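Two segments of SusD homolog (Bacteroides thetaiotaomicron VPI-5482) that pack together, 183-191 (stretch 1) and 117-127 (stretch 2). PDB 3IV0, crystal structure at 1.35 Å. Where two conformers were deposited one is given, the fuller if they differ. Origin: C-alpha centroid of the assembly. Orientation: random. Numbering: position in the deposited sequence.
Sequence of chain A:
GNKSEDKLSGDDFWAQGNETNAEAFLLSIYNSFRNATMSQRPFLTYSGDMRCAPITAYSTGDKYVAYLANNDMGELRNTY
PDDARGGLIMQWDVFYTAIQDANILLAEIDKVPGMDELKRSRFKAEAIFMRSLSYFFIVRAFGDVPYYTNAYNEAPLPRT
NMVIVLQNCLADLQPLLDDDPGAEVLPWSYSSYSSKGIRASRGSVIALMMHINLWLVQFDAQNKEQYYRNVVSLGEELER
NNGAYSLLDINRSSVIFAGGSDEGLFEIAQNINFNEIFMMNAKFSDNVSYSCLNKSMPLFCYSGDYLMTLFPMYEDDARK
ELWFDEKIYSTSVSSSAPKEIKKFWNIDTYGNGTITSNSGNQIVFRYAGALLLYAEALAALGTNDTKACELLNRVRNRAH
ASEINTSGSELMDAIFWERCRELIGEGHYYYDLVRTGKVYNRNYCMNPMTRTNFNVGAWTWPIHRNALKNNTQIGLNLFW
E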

# COMPACT_ATOMS: atom_id res chain seq x y z
N ALA A 183 -11.07 19.36 -11.62
CA ALA A 183 -11.11 18.63 -10.35
C ALA A 183 -12.40 18.92 -9.61
O ALA A 183 -12.40 19.25 -8.43
CB ALA A 183 -9.85 18.92 -9.46
N GLU A 184 -13.49 18.79 -10.33
CA GLU A 184 -14.83 18.96 -9.77
C GLU A 184 -15.50 17.65 -9.39
O GLU A 184 -16.12 17.53 -8.34
CB GLU A 184 -15.73 19.71 -10.75
CG GLU A 184 -15.25 21.12 -10.99
CD GLU A 184 -16.16 21.92 -11.90
OE1 GLU A 184 -17.15 21.35 -12.41
OE2 GLU A 184 -15.88 23.12 -12.11
N VAL A 185 -15.41 16.67 -10.29
CA VAL A 185 -15.97 15.36 -10.04
C VAL A 185 -15.18 14.64 -8.93
O VAL A 185 -15.78 14.12 -7.99
CB VAL A 185 -16.02 14.54 -11.32
CG1 VAL A 185 -16.47 13.13 -11.03
CG2 VAL A 185 -16.99 15.20 -12.32
N LEU A 186 -13.86 14.62 -9.04
CA LEU A 186 -12.99 14.22 -7.91
C LEU A 186 -12.13 15.41 -7.56
O LEU A 186 -11.26 15.80 -8.31
CB LEU A 186 -12.09 13.03 -8.30
CG LEU A 186 -12.83 11.72 -8.55
CD1 LEU A 186 -11.81 10.68 -9.04
CD2 LEU A 186 -13.59 11.21 -7.32
N PRO A 187 -12.36 16.00 -6.39
CA PRO A 187 -11.58 17.17 -6.08
C PRO A 187 -10.18 16.76 -5.68
O PRO A 187 -9.91 15.56 -5.48
CB PRO A 187 -12.30 17.76 -4.87
CG PRO A 187 -12.83 16.55 -4.17
CD PRO A 187 -13.26 15.64 -5.28
N TRP A 188 -9.30 17.73 -5.55
CA TRP A 188 -7.97 17.46 -5.00
C TRP A 188 -8.06 16.98 -3.56
O TRP A 188 -7.32 16.12 -3.14
CB TRP A 188 -7.07 18.68 -5.06
CG TRP A 188 -6.68 19.12 -6.44
CD1 TRP A 188 -7.22 20.16 -7.13
CD2 TRP A 188 -5.71 18.51 -7.30
NE1 TRP A 188 -6.63 20.25 -8.37
CE2 TRP A 188 -5.69 19.26 -8.49
CE3 TRP A 188 -4.82 17.45 -7.16
CZ2 TRP A 188 -4.82 18.97 -9.53
CZ3 TRP A 188 -3.96 17.17 -8.20
CH2 TRP A 188 -3.98 17.93 -9.36
N SER A 189 -8.99 17.55 -2.81
CA SER A 189 -9.17 17.12 -1.45
C SER A 189 -10.49 17.62 -0.89
O SER A 189 -11.02 18.64 -1.30
CB SER A 189 -8.03 17.63 -0.59
OG SER A 189 -8.06 19.05 -0.52
N TYR A 190 -10.96 16.89 0.11
CA TYR A 190 -12.26 17.13 0.71
C TYR A 190 -12.08 17.85 2.03
O TYR A 190 -11.14 17.60 2.77
CB TYR A 190 -12.93 15.82 0.99
CG TYR A 190 -13.21 14.96 -0.24
CD1 TYR A 190 -14.31 15.21 -1.05
CD2 TYR A 190 -12.36 13.89 -0.58
CE1 TYR A 190 -14.57 14.42 -2.17
CE2 TYR A 190 -12.62 13.10 -1.68
CZ TYR A 190 -13.70 13.37 -2.49
OH TYR A 190 -14.00 12.59 -3.59
N SER A 191 -13.00 18.75 2.35
CA SER A 191 -12.90 19.46 3.62
C SER A 191 -13.66 18.75 4.73
O SER A 191 -13.41 19.03 5.89
CB SER A 191 -13.41 20.89 3.49
OG SER A 191 -14.68 20.89 2.87
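Stretch 2 117-127: ELKRSRFKAEA

Stretch 2 is helical from Glu117 through Ala127 and runs on beyond it, with an unbroken ladder of backbone hydrogen bonds from Ser121 N to Glu117 O (3.0 Å) through Ala127 N to Phe123 O (2.9 Å). Stretch 1 is irregular chain, without helix or strand, and so has no axis against which to quote a crossing angle. The two backbones come nearest where Val185 CA lies 5.0 Å from Arg122 CA. The contact is compact, burying 391 Å² over both sides, and the helix meets it with Leu118, Ser121, Arg122, Ala125 and Glu126, the i, i+3, i+4, i+7, i+8 pattern of a single helical face.

Along stretch 1, Ala183 makes no contact with the helix, and the packing begins at Glu184. This residue contributes through its backbone: its O accepts a hydrogen bond from Arg122 NH2 at 3.0 Å and also lies 3.8 Å from Leu118 CD1. Its carboxylate is not what the arginine binds.

Val185 is the centre of the contact, with more area covered by the other stretch than any other residue here. Its O takes a hydrogen bond from Arg122 NE at 2.8 Å, with an N-H...acceptor angle of 157°. NE and NH2 thus reach two successive carbonyls, both near the guanidinium plane, so that one side chain bonds two neighbouring carbonyls of a stretch that has no helix or strand. The valine side chain, chi1 t, fills the space beside this polar clamp: CG2 is 3.9 Å from Leu118 CD1, while CG1 lies 3.6 Å from Ser121 O and 4.2 Å from Ala125 CB. The small residues Ser121 and Ala125 go with this close approach, and their CA-to-CB bonds point toward the loop.

Leu186 starts out sideways, but its end comes nearer to the helix. CD1 rests 3.8 Å from Ala125 CB, and CD2 is 4.1 Å from Glu126 CG and 4.3 Å from Arg122 CG, so the leucine packs on the aliphatic portions of two charged side chains. In sequence order, Val185 reaches back to Leu118 and Leu186 on to Glu126, which places successive apolar residues along the helix.

Pro187 adds little area, yet its CD is 4.3 Å from Arg122 NH2 and lies over one face of the guanidinium. Trp188 and Ser189 then carry the chain out of reach.

Tyr190 brings it back, its CA-to-CB bond pointing toward the helix. Its CE1 lies over the same guanidinium face as the proline CD, and its OH is 4.1 Å from Arg122 CD. A water donates to Tyr190 OH at 2.9 Å and to Glu126 OE2 at 2.7 Å, extending the contact through solvent. Ser191 is again clear of the helix.

The rule to read here is an arginine, extended through chi1 and chi2 (both t), that satisfies loop carbonyls at its edge and accepts proline and tyrosine carbons over its face, beside a small apolar patch.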

# COMPACT_ATOMS: atom_id res chain seq x y z
N GLU A 117 -26.38 15.05 -10.57
CA GLU A 117 -25.53 14.47 -11.58
C GLU A 117 -24.04 14.58 -11.25
O GLU A 117 -23.26 13.74 -11.71
CB GLU A 117 -25.82 15.07 -12.95
CG GLU A 117 -27.20 14.72 -13.48
CD GLU A 117 -27.39 13.23 -13.78
OE1 GLU A 117 -26.42 12.45 -13.72
OE2 GLU A 117 -28.53 12.84 -14.10
N LEU A 118 -23.64 15.59 -10.48
CA LEU A 118 -22.26 15.68 -10.04
C LEU A 118 -21.98 14.51 -9.11
O LEU A 118 -20.93 13.84 -9.25
CB LEU A 118 -21.97 17.00 -9.34
CG LEU A 118 -20.54 17.19 -8.82
CD1 LEU A 118 -19.51 17.08 -9.93
CD2 LEU A 118 -20.43 18.53 -8.07
N LYS A 119 -22.89 14.23 -8.18
CA LYS A 119 -22.70 13.11 -7.29
C LYS A 119 -22.72 11.79 -8.05
O LYS A 119 -21.96 10.89 -7.74
CB LYS A 119 -23.74 13.10 -6.16
CG LYS A 119 -23.56 14.24 -5.14
CD LYS A 119 -22.16 14.29 -4.54
CE LYS A 119 -22.15 15.14 -3.27
NZ LYS A 119 -22.90 14.48 -2.16
N ARG A 120 -23.60 11.65 -9.04
CA ARG A 120 -23.62 10.43 -9.84
C ARG A 120 -22.28 10.20 -10.52
O ARG A 120 -21.72 9.08 -10.46
CB ARG A 120 -24.77 10.46 -10.88
CG ARG A 120 -24.78 9.25 -11.76
CD ARG A 120 -26.11 8.72 -12.20
NE ARG A 120 -27.12 9.74 -12.49
CZ ARG A 120 -28.41 9.51 -12.33
NH1 ARG A 120 -28.83 8.35 -11.86
NH2 ARG A 120 -29.29 10.47 -12.57
N SER A 121 -21.71 11.24 -11.10
CA SER A 121 -20.41 11.15 -11.75
C SER A 121 -19.32 10.85 -10.73
O SER A 121 -18.41 10.05 -11.02
CB SER A 121 -20.05 12.44 -12.47
OG SER A 121 -20.97 12.67 -13.53
N ARG A 122 -19.38 11.46 -9.56
CA ARG A 122 -18.38 11.22 -8.53
C ARG A 122 -18.42 9.78 -8.07
O ARG A 122 -17.36 9.14 -7.93
CB ARG A 122 -18.61 12.16 -7.36
CG ARG A 122 -17.63 11.95 -6.22
CD ARG A 122 -17.74 12.99 -5.15
NE ARG A 122 -17.47 14.28 -5.73
CZ ARG A 122 -17.66 15.44 -5.15
NH1 ARG A 122 -18.14 15.50 -3.91
NH2 ARG A 122 -17.39 16.56 -5.82
N PHE A 123 -19.59 9.21 -7.82
CA PHE A 123 -19.68 7.86 -7.30
C PHE A 123 -19.18 6.87 -8.34
O PHE A 123 -18.56 5.85 -8.01
CB PHE A 123 -21.12 7.54 -6.85
CG PHE A 123 -21.63 8.40 -5.70
CD1 PHE A 123 -20.81 9.23 -4.97
CD2 PHE A 123 -22.97 8.32 -5.34
CE1 PHE A 123 -21.32 9.99 -3.92
CE2 PHE A 123 -23.49 9.08 -4.29
CZ PHE A 123 -22.68 9.91 -3.59
N LYS A 124 -19.44 7.15 -9.61
CA LYS A 124 -18.91 6.32 -10.67
C LYS A 124 -17.39 6.39 -10.63
O LYS A 124 -16.72 5.36 -10.74
CB LYS A 124 -19.41 6.76 -12.04
CG LYS A 124 -20.87 6.44 -12.33
CD LYS A 124 -21.25 7.00 -13.73
CE LYS A 124 -22.68 6.77 -14.09
NZ LYS A 124 -22.98 7.59 -15.33
N ALA A 125 -16.83 7.60 -10.55
CA ALA A 125 -15.36 7.76 -10.51
C ALA A 125 -14.75 7.03 -9.32
O ALA A 125 -13.71 6.35 -9.46
CB ALA A 125 -15.00 9.22 -10.45
N GLU A 126 -15.38 7.12 -8.16
CA GLU A 126 -14.90 6.42 -7.00
C GLU A 126 -14.97 4.91 -7.15
O GLU A 126 -14.03 4.19 -6.75
CB GLU A 126 -15.70 6.83 -5.76
CG GLU A 126 -15.49 8.24 -5.31
CD GLU A 126 -16.20 8.51 -4.02
OE1 GLU A 126 -15.84 7.89 -3.01
OE2 GLU A 126 -17.15 9.32 -3.99
N ALA A 127 -16.02 4.41 -7.78
CA ALA A 127 -16.15 2.99 -8.01
C ALA A 127 -15.08 2.51 -8.99
O ALA A 127 -14.51 1.42 -8.79
CB ALA A 127 -17.57 2.66 -8.55
O HOH W 1 -16.41 11.46 -2.45